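Local structure of AmbC (Sorangium cellulosum, 5O15) at residues G110-S118 / T129-A138; W152-V162 / A182-D193. The protein probably catalyses both dehydration of a polyketide intermediate and its cyclisation to an oxygen heterocycle in ambruticin biosynthesis, as a domain of a polyketide synthase. All coordinates share one frame; numbering follows the deposited sequence. Where two conformers were deposited one is given.

Contact 1: residues G110-S118 / T129-A138; sequences GRRGFAVHS and TAHARGVLGA
Strands 112-118 and 129-137 pair as an antiparallel beta hairpin in the first hotdog unit of the double hotdog fold, and Phe114 lies across its partner strand with the ring laid against Gly134. Ring atom CE1 of Phe114 comes to 3.3 Å from Val135 N, while Gly134 N sits over one face near the rim. The ring gets there because CG stands between the backbone N and the carbonyl carbon (chi1 74°), and Gly134, having no side chain, offers bare backbone at that point. Leu136 adds CD2 at 3.6 Å from Phe114 CD1. Phe114, Val116 and Leu136 pack on helix 61-75, the hot dog wrapped by the sheet.

Toward Ser118 and Thr129 the register slips by one residue: His131 and Ala132 both face Val116, a classic beta bulge. Val116 O takes a good bond from His131 N at 2.8 Å and only a weak one from Ala132 N at 3.4 Å. At the bulge the His131 ring reaches toward Ser118, and its NE2 meets Ser118 OG at 2.7 Å. Its ND1 bonds to Ala87 O, and Phe64 lies nearly parallel to the ring.

On the face carrying Ala115, Arg133 NH1 passes 3.6 Å from Ala115 CB while its NE pairs with Glu86. Val135 CG1, on that same face, meets one face of the Arg111 guanidinium, which comes in from the loop end and bonds through NH1 to Ser81 OG. With both ring nitrogens bonded, the buried His131 imidazole is fixed in rotation; since Ala87 O can only accept, ND1 probably carries a proton.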
ATOM      1  N   GLY A 110      11.713  20.069  -9.333  1.00 22.02           N
ATOM      2  CA  GLY A 110      11.993  18.682  -9.630  1.00 21.14           C
ATOM      3  C   GLY A 110      10.869  17.732  -9.263  1.00 18.74           C
ATOM      4  O   GLY A 110      11.126  16.556  -8.964  1.00 20.81           O
ATOM      5  N   ARG A 111       9.618  18.199  -9.302  1.00 17.47           N
ATOM      6  CA  ARG A 111       8.472  17.396  -8.899  1.00 16.50           C
ATOM      7  C   ARG A 111       7.457  17.343 -10.020  1.00 14.84           C
ATOM      8  O   ARG A 111       7.394  18.282 -10.850  1.00 16.93           O
ATOM      9  CB  ARG A 111       7.844  18.005  -7.666  1.00 18.30           C
ATOM     10  CG  ARG A 111       8.794  17.948  -6.499  1.00 22.03           C
ATOM     11  CD  ARG A 111       8.500  19.013  -5.441  1.00 30.15           C
ATOM     12  NE  ARG A 111       7.270  18.740  -4.709  1.00 35.09           N
ATOM     13  CZ  ARG A 111       7.174  17.863  -3.710  1.00 39.46           C
ATOM     14  NH1 ARG A 111       8.229  17.144  -3.357  1.00 41.20           N
ATOM     15  NH2 ARG A 111       6.023  17.686  -3.067  1.00 41.41           N
ATOM     16  N   ARG A 112       6.685  16.264 -10.084  1.00 14.61           N
ATOM     17  CA  ARG A 112       5.629  16.066 -11.070  1.00 14.03           C
ATOM     18  C   ARG A 112       4.332  15.668 -10.388  1.00 12.87           C
ATOM     19  O   ARG A 112       4.313  14.693  -9.602  1.00 14.16           O
ATOM     20  CB  ARG A 112       5.947  14.979 -12.088  1.00 13.67           C
ATOM     21  CG  ARG A 112       7.140  15.233 -13.002  1.00 14.12           C
ATOM     22  CD  ARG A 112       7.344  14.072 -13.910  1.00 13.92           C
ATOM     23  NE  ARG A 112       8.452  14.186 -14.832  1.00 15.23           N
ATOM     24  CZ  ARG A 112       8.342  14.641 -16.072  1.00 15.86           C
ATOM     25  NH1 ARG A 112       7.161  15.036 -16.530  1.00 15.95           N
ATOM     26  NH2 ARG A 112       9.413  14.689 -16.856  1.00 17.80           N
ATOM     27  N   GLY A 113       3.228  16.330 -10.691  1.00 12.93           N
ATOM     28  CA  GLY A 113       1.945  15.814 -10.245  1.00 12.75           C
ATOM     29  C   GLY A 113       1.572  14.541 -10.975  1.00 11.92           C
ATOM     30  O   GLY A 113       2.053  14.236 -12.060  1.00 12.73           O
ATOM     31  N   PHE A 114       0.715  13.734 -10.338  1.00 12.05           N
ATOM     32  CA  PHE A 114       0.209  12.536 -10.990  1.00 12.16           C
ATOM     33  C   PHE A 114      -1.196  12.246 -10.485  1.00 11.84           C
ATOM     34  O   PHE A 114      -1.609  12.749  -9.444  1.00 12.23           O
ATOM     35  CB  PHE A 114       1.125  11.317 -10.758  1.00 12.60           C
ATOM     36  CG  PHE A 114       1.031  10.766  -9.371  1.00 12.58           C
ATOM     37  CD1 PHE A 114       1.829  11.235  -8.360  1.00 13.29           C
ATOM     38  CD2 PHE A 114       0.090   9.784  -9.085  1.00 14.47           C
ATOM     39  CE1 PHE A 114       1.714  10.742  -7.078  1.00 15.15           C
ATOM     40  CE2 PHE A 114      -0.026   9.249  -7.766  1.00 16.26           C
ATOM     41  CZ  PHE A 114       0.762   9.754  -6.800  1.00 16.03           C
ATOM     42  N   ALA A 115      -1.902  11.390 -11.199  1.00 11.62           N
ATOM     43  CA  ALA A 115      -3.197  10.880 -10.755  1.00 12.87           C
ATOM     44  C   ALA A 115      -3.346   9.443 -11.237  1.00 12.21           C
ATOM     45  O   ALA A 115      -2.752   9.061 -12.242  1.00 13.05           O
ATOM     46  CB  ALA A 115      -4.380  11.722 -11.239  1.00 14.73           C
ATOM     47  N   VAL A 116      -4.138   8.648 -10.511  1.00 12.57           N
ATOM     48  CA  VAL A 116      -4.444   7.266 -10.867  1.00 13.66           C
ATOM     49  C   VAL A 116      -5.947   7.155 -11.034  1.00 14.38           C
ATOM     50  O   VAL A 116      -6.695   7.555 -10.139  1.00 14.69           O
ATOM     51  CB  VAL A 116      -3.975   6.302  -9.765  1.00 14.56           C
ATOM     52  CG1 VAL A 116      -4.289   4.874 -10.151  1.00 17.52           C
ATOM     53  CG2 VAL A 116      -2.502   6.517  -9.492  1.00 16.29           C
ATOM     54  N   HIS A 117      -6.386   6.548 -12.147  1.00 15.34           N
ATOM     55  CA  HIS A 117      -7.794   6.460 -12.512  1.00 15.03           C
ATOM     56  C   HIS A 117      -8.119   5.057 -12.978  1.00 14.87           C
ATOM     57  O   HIS A 117      -7.237   4.327 -13.429  1.00 15.06           O
ATOM     58  CB  HIS A 117      -8.048   7.352 -13.711  1.00 16.38           C
ATOM     59  CG  HIS A 117      -7.242   8.590 -13.692  1.00 21.07           C
ATOM     60  ND1 HIS A 117      -7.791   9.739 -13.224  1.00 17.79           N
ATOM     61  CD2 HIS A 117      -5.956   8.878 -14.018  1.00 22.59           C
ATOM     62  CE1 HIS A 117      -6.933  10.732 -13.352  1.00 24.22           C
ATOM     63  NE2 HIS A 117      -5.796  10.230 -13.817  1.00 24.85           N
ATOM     64  N   SER A 118      -9.406   4.716 -12.942  1.00 14.93           N
ATOM     65  CA  SER A 118      -9.842   3.468 -13.537  1.00 15.02           C
ATOM     66  C   SER A 118     -11.200   3.646 -14.177  1.00 16.28           C
ATOM     67  O   SER A 118     -11.919   4.600 -13.898  1.00 17.60           O
ATOM     68  CB  SER A 118      -9.882   2.331 -12.517  1.00 17.93           C
ATOM     69  OG  SER A 118     -11.075   2.360 -11.793  1.00 20.43           O
ATOM     70  N   THR A 129     -12.755   7.230 -13.293  1.00 19.12           N
ATOM     71  CA  THR A 129     -12.869   7.546 -11.871  1.00 19.39           C
ATOM     72  C   THR A 129     -11.468   7.791 -11.320  1.00 17.75           C
ATOM     73  O   THR A 129     -10.594   6.949 -11.492  1.00 16.86           O
ATOM     74  CB  THR A 129     -13.519   6.389 -11.093  1.00 23.69           C
ATOM     75  OG1 THR A 129     -14.872   6.184 -11.540  1.00 27.31           O
ATOM     76  CG2 THR A 129     -13.550   6.688  -9.599  1.00 25.15           C
ATOM     77  N   ALA A 130     -11.265   8.927 -10.643  1.00 18.79           N
ATOM     78  CA  ALA A 130      -9.988   9.218 -10.001  1.00 18.72           C
ATOM     79  C   ALA A 130      -9.933   8.515  -8.651  1.00 18.71           C
ATOM     80  O   ALA A 130     -10.853   8.631  -7.839  1.00 23.36           O
ATOM     81  CB  ALA A 130      -9.847  10.712  -9.767  1.00 22.92           C
ATOM     82  N   HIS A 131      -8.871   7.761  -8.414  1.00 15.90           N
ATOM     83  CA  HIS A 131      -8.696   7.107  -7.135  1.00 16.55           C
ATOM     84  C   HIS A 131      -7.648   7.756  -6.262  1.00 16.27           C
ATOM     85  O   HIS A 131      -7.806   7.737  -5.036  1.00 19.39           O
ATOM     86  CB  HIS A 131      -8.343   5.634  -7.354  1.00 17.19           C
ATOM     87  CG  HIS A 131      -9.394   4.888  -8.095  1.00 17.26           C
ATOM     88  ND1 HIS A 131     -10.630   4.632  -7.553  1.00 17.05           N
ATOM     89  CD2 HIS A 131      -9.432   4.411  -9.362  1.00 17.78           C
ATOM     90  CE1 HIS A 131     -11.384   4.014  -8.450  1.00 17.09           C
ATOM     91  NE2 HIS A 131     -10.675   3.856  -9.554  1.00 18.22           N
ATOM     92  N   ALA A 132      -6.597   8.335  -6.848  1.00 15.09           N
ATOM     93  CA  ALA A 132      -5.459   8.804  -6.078  1.00 14.91           C
ATOM     94  C   ALA A 132      -4.805   9.916  -6.876  1.00 13.43           C
ATOM     95  O   ALA A 132      -4.853   9.933  -8.103  1.00 14.09           O
ATOM     96  CB  ALA A 132      -4.426   7.704  -5.798  1.00 17.06           C
ATOM     97  N   ARG A 133      -4.206  10.852  -6.161  1.00 13.41           N
ATOM     98  CA  ARG A 133      -3.450  11.935  -6.744  1.00 13.58           C
ATOM     99  C   ARG A 133      -2.251  12.209  -5.887  1.00 12.98           C
ATOM    100  O   ARG A 133      -2.229  11.871  -4.715  1.00 15.72           O
ATOM    101  CB  ARG A 133      -4.282  13.232  -6.766  1.00 18.68           C
ATOM    102  CG  ARG A 133      -5.501  13.182  -7.613  1.00 23.07           C
ATOM    103  CD  ARG A 133      -6.244  14.524  -7.656  1.00 25.18           C
ATOM    104  NE  ARG A 133      -7.396  14.383  -8.553  1.00 29.36           N
ATOM    105  CZ  ARG A 133      -7.310  14.454  -9.879  1.00 30.92           C
ATOM    106  NH1 ARG A 133      -6.141  14.722 -10.455  1.00 30.86           N
ATOM    107  NH2 ARG A 133      -8.396  14.293 -10.620  1.00 35.77           N
ATOM    108  N   GLY A 134      -1.257  12.856  -6.451  1.00 13.10           N
ATOM    109  CA  GLY A 134      -0.133  13.209  -5.628  1.00 14.54           C
ATOM    110  C   GLY A 134       0.964  13.857  -6.417  1.00 13.28           C
ATOM    111  O   GLY A 134       0.738  14.449  -7.481  1.00 12.76           O
ATOM    112  N   VAL A 135       2.177  13.736  -5.900  1.00 13.51           N
ATOM    113  CA  VAL A 135       3.353  14.356  -6.474  1.00 13.68           C
ATOM    114  C   VAL A 135       4.499  13.357  -6.399  1.00 13.05           C
ATOM    115  O   VAL A 135       4.681  12.693  -5.358  1.00 14.59           O
ATOM    116  CB  VAL A 135       3.715  15.647  -5.714  1.00 16.12           C
ATOM    117  CG1 VAL A 135       4.972  16.267  -6.271  1.00 18.80           C
ATOM    118  CG2 VAL A 135       2.553  16.619  -5.706  1.00 19.60           C
ATOM    119  N   LEU A 136       5.250  13.201  -7.482  1.00 14.32           N
ATOM    120  CA  LEU A 136       6.500  12.456  -7.584  1.00 14.48           C
ATOM    121  C   LEU A 136       7.675  13.398  -7.389  1.00 14.81           C
ATOM    122  O   LEU A 136       7.604  14.569  -7.816  1.00 15.70           O
ATOM    123  CB  LEU A 136       6.590  11.775  -8.946  1.00 14.62           C
ATOM    124  CG  LEU A 136       5.391  10.910  -9.344  1.00 14.18           C
ATOM    125  CD1 LEU A 136       5.547  10.357 -10.776  1.00 16.44           C
ATOM    126  CD2 LEU A 136       5.162   9.773  -8.333  1.00 15.11           C
ATOM    127  N   GLY A 137       8.781  12.919  -6.847  1.00 15.24           N
ATOM    128  CA  GLY A 137       9.878  13.822  -6.593  1.00 16.02           C
ATOM    129  C   GLY A 137      11.131  13.126  -6.143  1.00 17.35           C
ATOM    130  O   GLY A 137      11.298  11.919  -6.310  1.00 18.36           O
ATOM    131  N   ALA A 138      12.019  13.919  -5.566  1.00 20.65           N
ATOM    132  CA  ALA A 138      13.291  13.428  -5.051  1.00 21.65           C
ATOM    133  C   ALA A 138      13.085  12.557  -3.814  1.00 23.55           C
ATOM    134  O   ALA A 138      12.107  12.700  -3.084  1.00 24.71           O
ATOM    135  CB  ALA A 138      14.195  14.619  -4.720  1.00 25.87           C
TER
HETATM  136  O   HOH W   1      12.036  16.812  -5.837  1.00 41.50           O
HETATM  137  O   HOH W   2      10.846  16.499  -4.172  1.00 51.91           O
HETATM  138  O   HOH W   3      -3.264  15.193  -9.705  1.00 31.92           O
HETATM  139  O   HOH W   4     -15.160   4.723 -13.591  1.00 33.59           O

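Contact 2: residues W152-V162 / A182-D193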
ATOM      1  N   TRP A 152      16.874 -10.483  16.749  1.00 13.92           N
ATOM      2  CA  TRP A 152      15.573 -10.269  16.149  1.00 13.58           C
ATOM      3  C   TRP A 152      14.571 -11.077  16.952  1.00 15.46           C
ATOM      4  O   TRP A 152      14.717 -12.297  17.048  1.00 16.80           O
ATOM      5  CB  TRP A 152      15.551 -10.709  14.696  1.00 13.64           C
ATOM      6  CG  TRP A 152      14.210 -10.454  14.079  1.00 12.30           C
ATOM      7  CD1 TRP A 152      13.250 -11.377  13.833  1.00 13.77           C
ATOM      8  CD2 TRP A 152      13.668  -9.199  13.693  1.00 11.95           C
ATOM      9  NE1 TRP A 152      12.152 -10.786  13.278  1.00 13.60           N
ATOM     10  CE2 TRP A 152      12.385  -9.443  13.173  1.00 13.21           C
ATOM     11  CE3 TRP A 152      14.155  -7.892  13.712  1.00 13.06           C
ATOM     12  CZ2 TRP A 152      11.574  -8.422  12.671  1.00 13.84           C
ATOM     13  CZ3 TRP A 152      13.366  -6.880  13.212  1.00 13.37           C
ATOM     14  CH2 TRP A 152      12.081  -7.156  12.685  1.00 13.67           C
ATOM     15  N   PRO A 153      13.549 -10.458  17.546  1.00 15.09           N
ATOM     16  CA  PRO A 153      13.292  -9.016  17.495  1.00 15.50           C
ATOM     17  C   PRO A 153      14.350  -8.247  18.285  1.00 15.10           C
ATOM     18  O   PRO A 153      15.148  -8.838  19.013  1.00 15.63           O
ATOM     19  CB  PRO A 153      11.929  -8.891  18.169  1.00 17.37           C
ATOM     20  CG  PRO A 153      11.912  -9.991  19.124  1.00 17.14           C
ATOM     21  CD  PRO A 153      12.569 -11.144  18.398  1.00 17.81           C
ATOM     22  N   PRO A 154      14.385  -6.928  18.125  1.00 15.90           N
ATOM     23  CA  PRO A 154      15.309  -6.125  18.933  1.00 17.35           C
ATOM     24  C   PRO A 154      15.098  -6.375  20.424  1.00 17.72           C
ATOM     25  O   PRO A 154      14.006  -6.746  20.873  1.00 17.54           O
ATOM     26  CB  PRO A 154      14.957  -4.681  18.547  1.00 20.28           C
ATOM     27  CG  PRO A 154      14.367  -4.802  17.178  1.00 20.30           C
ATOM     28  CD  PRO A 154      13.585  -6.085  17.219  1.00 17.01           C
ATOM     29  N   ALA A 155      16.165  -6.162  21.200  1.00 19.58           N
ATOM     30  CA  ALA A 155      16.113  -6.384  22.640  1.00 21.52           C
ATOM     31  C   ALA A 155      14.992  -5.577  23.291  1.00 22.95           C
ATOM     32  O   ALA A 155      14.714  -4.437  22.914  1.00 25.99           O
ATOM     33  CB  ALA A 155      17.460  -6.029  23.286  1.00 25.26           C
ATOM     34  N   GLY A 156      14.368  -6.172  24.304  1.00 25.61           N
ATOM     35  CA  GLY A 156      13.313  -5.521  25.043  1.00 27.27           C
ATOM     36  C   GLY A 156      11.953  -5.597  24.396  1.00 26.17           C
ATOM     37  O   GLY A 156      11.016  -4.957  24.881  1.00 29.89           O
ATOM     38  N   ALA A 157      11.814  -6.337  23.304  1.00 21.35           N
ATOM     39  CA  ALA A 157      10.559  -6.371  22.589  1.00 20.61           C
ATOM     40  C   ALA A 157       9.528  -7.219  23.319  1.00 20.15           C
ATOM     41  O   ALA A 157       9.852  -8.206  23.979  1.00 27.78           O
ATOM     42  CB  ALA A 157      10.813  -6.938  21.200  1.00 22.31           C
ATOM     43  N   GLU A 158       8.282  -6.802  23.227  0.56 18.50           N
ATOM     44  CA  GLU A 158       7.186  -7.607  23.719  0.56 20.55           C
ATOM     45  C   GLU A 158       6.432  -8.192  22.537  0.56 17.64           C
ATOM     46  O   GLU A 158       6.240  -7.496  21.537  0.56 16.20           O
ATOM     47  CB  GLU A 158       6.220  -6.753  24.546  0.56 26.94           C
ATOM     48  CG  GLU A 158       6.704  -6.489  25.951  0.56 32.85           C
ATOM     49  CD  GLU A 158       6.650  -7.743  26.814  0.56 35.68           C
ATOM     50  OE1 GLU A 158       5.834  -8.639  26.507  0.56 37.95           O
ATOM     51  OE2 GLU A 158       7.418  -7.847  27.794  0.56 37.91           O
ATOM     52  N   PRO A 159       6.027  -9.449  22.582  1.00 19.01           N
ATOM     53  CA  PRO A 159       5.318 -10.036  21.441  1.00 17.65           C
ATOM     54  C   PRO A 159       3.973  -9.378  21.192  1.00 17.64           C
ATOM     55  O   PRO A 159       3.261  -9.004  22.130  1.00 21.25           O
ATOM     56  CB  PRO A 159       5.144 -11.503  21.842  1.00 22.38           C
ATOM     57  CG  PRO A 159       6.049 -11.707  22.921  1.00 26.65           C
ATOM     58  CD  PRO A 159       6.273 -10.444  23.637  1.00 22.66           C
ATOM     59  N   VAL A 160       3.622  -9.290  19.917  1.00 16.25           N
ATOM     60  CA  VAL A 160       2.273  -9.007  19.469  1.00 17.68           C
ATOM     61  C   VAL A 160       1.739 -10.319  18.913  1.00 18.01           C
ATOM     62  O   VAL A 160       2.320 -10.880  17.980  1.00 20.84           O
ATOM     63  CB  VAL A 160       2.275  -7.911  18.398  1.00 19.00           C
ATOM     64  CG1 VAL A 160       0.878  -7.717  17.842  1.00 21.01           C
ATOM     65  CG2 VAL A 160       2.812  -6.600  18.971  1.00 21.79           C
ATOM     66  N   ASP A 161       0.644 -10.815  19.465  1.00 18.34           N
ATOM     67  CA  ASP A 161       0.130 -12.113  19.041  1.00 18.43           C
ATOM     68  C   ASP A 161      -0.621 -11.913  17.727  1.00 17.76           C
ATOM     69  O   ASP A 161      -1.759 -11.448  17.706  1.00 18.46           O
ATOM     70  CB  ASP A 161      -0.784 -12.677  20.114  1.00 21.44           C
ATOM     71  CG  ASP A 161      -1.359 -14.002  19.737  1.00 23.06           C
ATOM     72  OD1 ASP A 161      -1.084 -14.528  18.644  1.00 24.98           O
ATOM     73  OD2 ASP A 161      -2.088 -14.559  20.582  1.00 28.20           O
ATOM     74  N   VAL A 162       0.006 -12.291  16.620  1.00 18.44           N
ATOM     75  CA  VAL A 162      -0.616 -12.039  15.320  1.00 19.13           C
ATOM     76  C   VAL A 162      -1.745 -13.013  15.033  1.00 17.94           C
ATOM     77  O   VAL A 162      -2.496 -12.790  14.081  1.00 19.72           O
ATOM     78  CB  VAL A 162       0.431 -12.002  14.194  1.00 25.18           C
ATOM     79  CG1 VAL A 162       1.499 -10.979  14.521  1.00 27.57           C
ATOM     80  CG2 VAL A 162       1.020 -13.382  13.972  1.00 27.83           C
ATOM     81  N   ALA A 182       4.954 -12.850  12.267  1.00 12.28           N
ATOM     82  CA  ALA A 182       5.295 -12.612  13.668  1.00 12.70           C
ATOM     83  C   ALA A 182       5.477 -11.114  13.848  1.00 11.83           C
ATOM     84  O   ALA A 182       5.846 -10.421  12.898  1.00 11.89           O
ATOM     85  CB  ALA A 182       6.591 -13.324  14.046  1.00 14.34           C
ATOM     86  N   ALA A 183       5.223 -10.604  15.041  1.00 12.61           N
ATOM     87  CA  ALA A 183       5.394  -9.182  15.314  1.00 12.10           C
ATOM     88  C   ALA A 183       5.670  -8.981  16.802  1.00 11.93           C
ATOM     89  O   ALA A 183       5.274  -9.790  17.652  1.00 12.88           O
ATOM     90  CB  ALA A 183       4.159  -8.389  14.869  1.00 13.89           C
ATOM     91  N   TRP A 184       6.307  -7.868  17.115  1.00 12.83           N
ATOM     92  CA  TRP A 184       6.677  -7.470  18.459  1.00 12.93           C
ATOM     93  C   TRP A 184       6.655  -5.954  18.522  1.00 13.73           C
ATOM     94  O   TRP A 184       6.659  -5.269  17.493  1.00 14.08           O
ATOM     95  CB  TRP A 184       8.095  -7.905  18.799  1.00 13.93           C
ATOM     96  CG  TRP A 184       8.375  -9.361  18.664  1.00 14.41           C
ATOM     97  CD1 TRP A 184       8.384 -10.267  19.673  1.00 15.14           C
ATOM     98  CD2 TRP A 184       8.704 -10.087  17.466  1.00 14.10           C
ATOM     99  NE1 TRP A 184       8.714 -11.516  19.188  1.00 16.71           N
ATOM    100  CE2 TRP A 184       8.896 -11.430  17.833  1.00 15.25           C
ATOM    101  CE3 TRP A 184       8.867  -9.720  16.122  1.00 15.58           C
ATOM    102  CZ2 TRP A 184       9.258 -12.414  16.916  1.00 17.60           C
ATOM    103  CZ3 TRP A 184       9.227 -10.706  15.199  1.00 16.72           C
ATOM    104  CH2 TRP A 184       9.417 -12.043  15.611  1.00 16.91           C
ATOM    105  N   ARG A 185       6.704  -5.410  19.726  1.00 16.31           N
ATOM    106  CA  ARG A 185       6.779  -3.980  19.899  1.00 17.59           C
ATOM    107  C   ARG A 185       7.828  -3.593  20.920  1.00 16.32           C
ATOM    108  O   ARG A 185       8.038  -4.284  21.917  1.00 17.10           O
ATOM    109  CB  ARG A 185       5.441  -3.407  20.243  1.00 25.41           C
ATOM    110  CG  ARG A 185       4.917  -3.653  21.591  1.00 30.49           C
ATOM    111  CD  ARG A 185       3.496  -3.078  21.640  1.00 32.99           C
ATOM    112  NE  ARG A 185       3.500  -1.696  21.165  1.00 31.80           N
ATOM    113  CZ  ARG A 185       2.521  -1.097  20.486  1.00 32.16           C
ATOM    114  NH1 ARG A 185       1.396  -1.740  20.169  1.00 33.29           N
ATOM    115  NH2 ARG A 185       2.681   0.167  20.110  1.00 32.14           N
ATOM    116  N   VAL A 186       8.512  -2.497  20.619  1.00 16.67           N
ATOM    117  CA  VAL A 186       9.353  -1.782  21.573  1.00 19.99           C
ATOM    118  C   VAL A 186       8.783  -0.374  21.591  1.00 20.85           C
ATOM    119  O   VAL A 186       9.028   0.413  20.660  1.00 22.40           O
ATOM    120  CB  VAL A 186      10.835  -1.769  21.180  1.00 26.27           C
ATOM    121  CG1 VAL A 186      11.665  -1.128  22.280  1.00 29.93           C
ATOM    122  CG2 VAL A 186      11.342  -3.166  20.886  1.00 26.99           C
ATOM    123  N   GLY A 187       7.969  -0.066  22.594  1.00 24.70           N
ATOM    124  CA  GLY A 187       7.403   1.272  22.665  1.00 25.93           C
ATOM    125  C   GLY A 187       6.551   1.542  21.434  1.00 23.81           C
ATOM    126  O   GLY A 187       5.658   0.760  21.088  1.00 27.89           O
ATOM    127  N   ARG A 188       6.832   2.656  20.737  0.56 23.50           N
ATOM    128  CA  ARG A 188       6.090   3.075  19.548  0.56 22.44           C
ATOM    129  C   ARG A 188       6.489   2.330  18.291  0.56 18.70           C
ATOM    130  O   ARG A 188       5.914   2.598  17.234  0.56 19.73           O
ATOM    131  CB  ARG A 188       6.311   4.574  19.270  0.56 25.74           C
ATOM    132  CG  ARG A 188       5.892   5.498  20.396  0.56 31.73           C
ATOM    133  CD  ARG A 188       5.977   6.976  20.003  0.56 33.86           C
ATOM    134  NE  ARG A 188       7.349   7.400  19.704  0.56 36.13           N
ATOM    135  CZ  ARG A 188       7.809   7.740  18.500  0.56 38.48           C
ATOM    136  NH1 ARG A 188       7.013   7.737  17.438  0.56 37.68           N
ATOM    137  NH2 ARG A 188       9.077   8.108  18.363  0.56 39.41           N
ATOM    138  N   SER A 189       7.494   1.469  18.341  1.00 16.48           N
ATOM    139  CA  SER A 189       7.950   0.751  17.161  1.00 16.11           C
ATOM    140  C   SER A 189       7.414  -0.669  17.150  1.00 14.85           C
ATOM    141  O   SER A 189       7.599  -1.418  18.116  1.00 17.41           O
ATOM    142  CB  SER A 189       9.473   0.708  17.130  1.00 23.77           C
ATOM    143  OG  SER A 189       9.973   2.018  16.939  1.00 31.93           O
ATOM    144  N   ILE A 190       6.781  -1.037  16.051  1.00 13.06           N
ATOM    145  CA  ILE A 190       6.360  -2.400  15.777  0.70 13.00           C
ATOM    146  C   ILE A 190       7.357  -3.017  14.816  1.00 12.56           C
ATOM    147  O   ILE A 190       7.671  -2.427  13.774  1.00 14.20           O
ATOM    148  CB  ILE A 190       4.944  -2.443  15.197  0.70 13.66           C
ATOM    149  CG1 ILE A 190       3.957  -1.772  16.161  0.70 16.12           C
ATOM    150  CG2 ILE A 190       4.545  -3.861  14.891  0.70 14.44           C
ATOM    151  CD1 ILE A 190       3.793  -2.465  17.470  0.70 20.85           C
ATOM    152  N   TYR A 191       7.870  -4.191  15.161  1.00 12.18           N
ATOM    153  CA  TYR A 191       8.790  -4.950  14.344  1.00 12.13           C
ATOM    154  C   TYR A 191       8.067  -6.195  13.864  1.00 12.29           C
ATOM    155  O   TYR A 191       7.407  -6.866  14.667  1.00 15.30           O
ATOM    156  CB  TYR A 191      10.040  -5.330  15.158  1.00 12.57           C
ATOM    157  CG  TYR A 191      10.846  -4.107  15.519  1.00 13.27           C
ATOM    158  CD1 TYR A 191      11.673  -3.550  14.576  1.00 13.92           C
ATOM    159  CD2 TYR A 191      10.737  -3.478  16.748  1.00 15.21           C
ATOM    160  CE1 TYR A 191      12.400  -2.413  14.843  1.00 16.06           C
ATOM    161  CE2 TYR A 191      11.464  -2.312  17.029  1.00 16.94           C
ATOM    162  CZ  TYR A 191      12.297  -1.797  16.065  1.00 17.53           C
ATOM    163  OH  TYR A 191      13.033  -0.642  16.284  1.00 21.75           O
ATOM    164  N   ALA A 192       8.181  -6.539  12.591  1.00 11.08           N
ATOM    165  CA  ALA A 192       7.423  -7.674  12.083  1.00 11.42           C
ATOM    166  C   ALA A 192       8.158  -8.398  10.979  1.00 10.67           C
ATOM    167  O   ALA A 192       8.909  -7.795  10.204  1.00 11.86           O
ATOM    168  CB  ALA A 192       6.034  -7.235  11.607  1.00 13.00           C
ATOM    169  N   ASP A 193       7.900  -9.713  10.899  1.00 11.46           N
ATOM    170  CA  ASP A 193       8.238 -10.532   9.744  1.00 11.66           C
ATOM    171  C   ASP A 193       7.017 -10.603   8.842  1.00 11.33           C
ATOM    172  O   ASP A 193       5.947 -11.043   9.284  1.00 12.72           O
ATOM    173  CB  ASP A 193       8.647 -11.934  10.193  1.00 11.79           C
ATOM    174  CG  ASP A 193       9.953 -11.941  10.923  1.00 13.07           C
ATOM    175  OD1 ASP A 193      10.965 -11.483  10.366  1.00 14.61           O
ATOM    176  OD2 ASP A 193      10.041 -12.456  12.043  1.00 18.50           O
TER
HETATM  177  O   HOH W   5       4.282 -12.540  17.024  1.00 21.84           O
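Pro153 sets its CB-CG-CD side over the face of the Trp184 indole, its CG 3.4 Å from the centroid of the five-membered ring and almost exactly on the ring normal. Pro154 repeats this CH-pi contact on Tyr191, with CG 3.6 Å above the middle of the phenol ring. The Trp152 indole touches both of these aromatics from the side: its CH2 meets Tyr191 CB at 3.7 Å, and its NE1 comes to 3.5 Å from Trp184 CZ3, the two indoles inclined at 79°. With CG anti to the backbone N (chi1 -179°), the Trp152 indole extends to Asp193, where NE1 donates to OD2 over 3.0 Å. The acceptor lies near the indole plane and is approached on its syn side, somewhat out of the carboxylate plane.

A cis peptide before Pro153 and a type II turn from Pro154 to Ala157 then bring the chain round to strand 158-160, an edge strand of the second hotdog unit, antiparallel to strand 182-186. Glu158 and Arg185 exchange two backbone bonds, and Val160 N reaches Ala183 O at 2.8 Å. Beyond them a water bridges Val160 O and Ala183 N.

Strand 182-186 turns back through a type II' turn, Val186 to Ser189, into strand 189-193. Arg185 reaches round it to grip Gly187 O side-on with NE and NH2. Further out, Arg256 forms a salt bridge with Asp193 OD1 and a cation-pi contact with Trp152, while Tyr191 OH bonds to Arg258.

In the fold
From the N terminus, the chain first lays down strands 24-27 and 34-41, helix 61-75 and strands 79-85 and 96-103. Contact 1 then closes the short loop between strands 112-120 and 129-137, whose outer neighbours are 96-103 and 79-85. The chain next crosses to the far side of the molecule, and contact 2 closes a longer loop, containing helix 167-170, by setting 158-160 beside the hairpin 180-195. The two loops are in series and neither nest nor cross; the centres of contact 1 and contact 2 are about 34 Å apart. Contact 1 is thus internal to the first hotdog unit and contact 2 borders the second, with strands 79-85 and 236-247 adjoining between them.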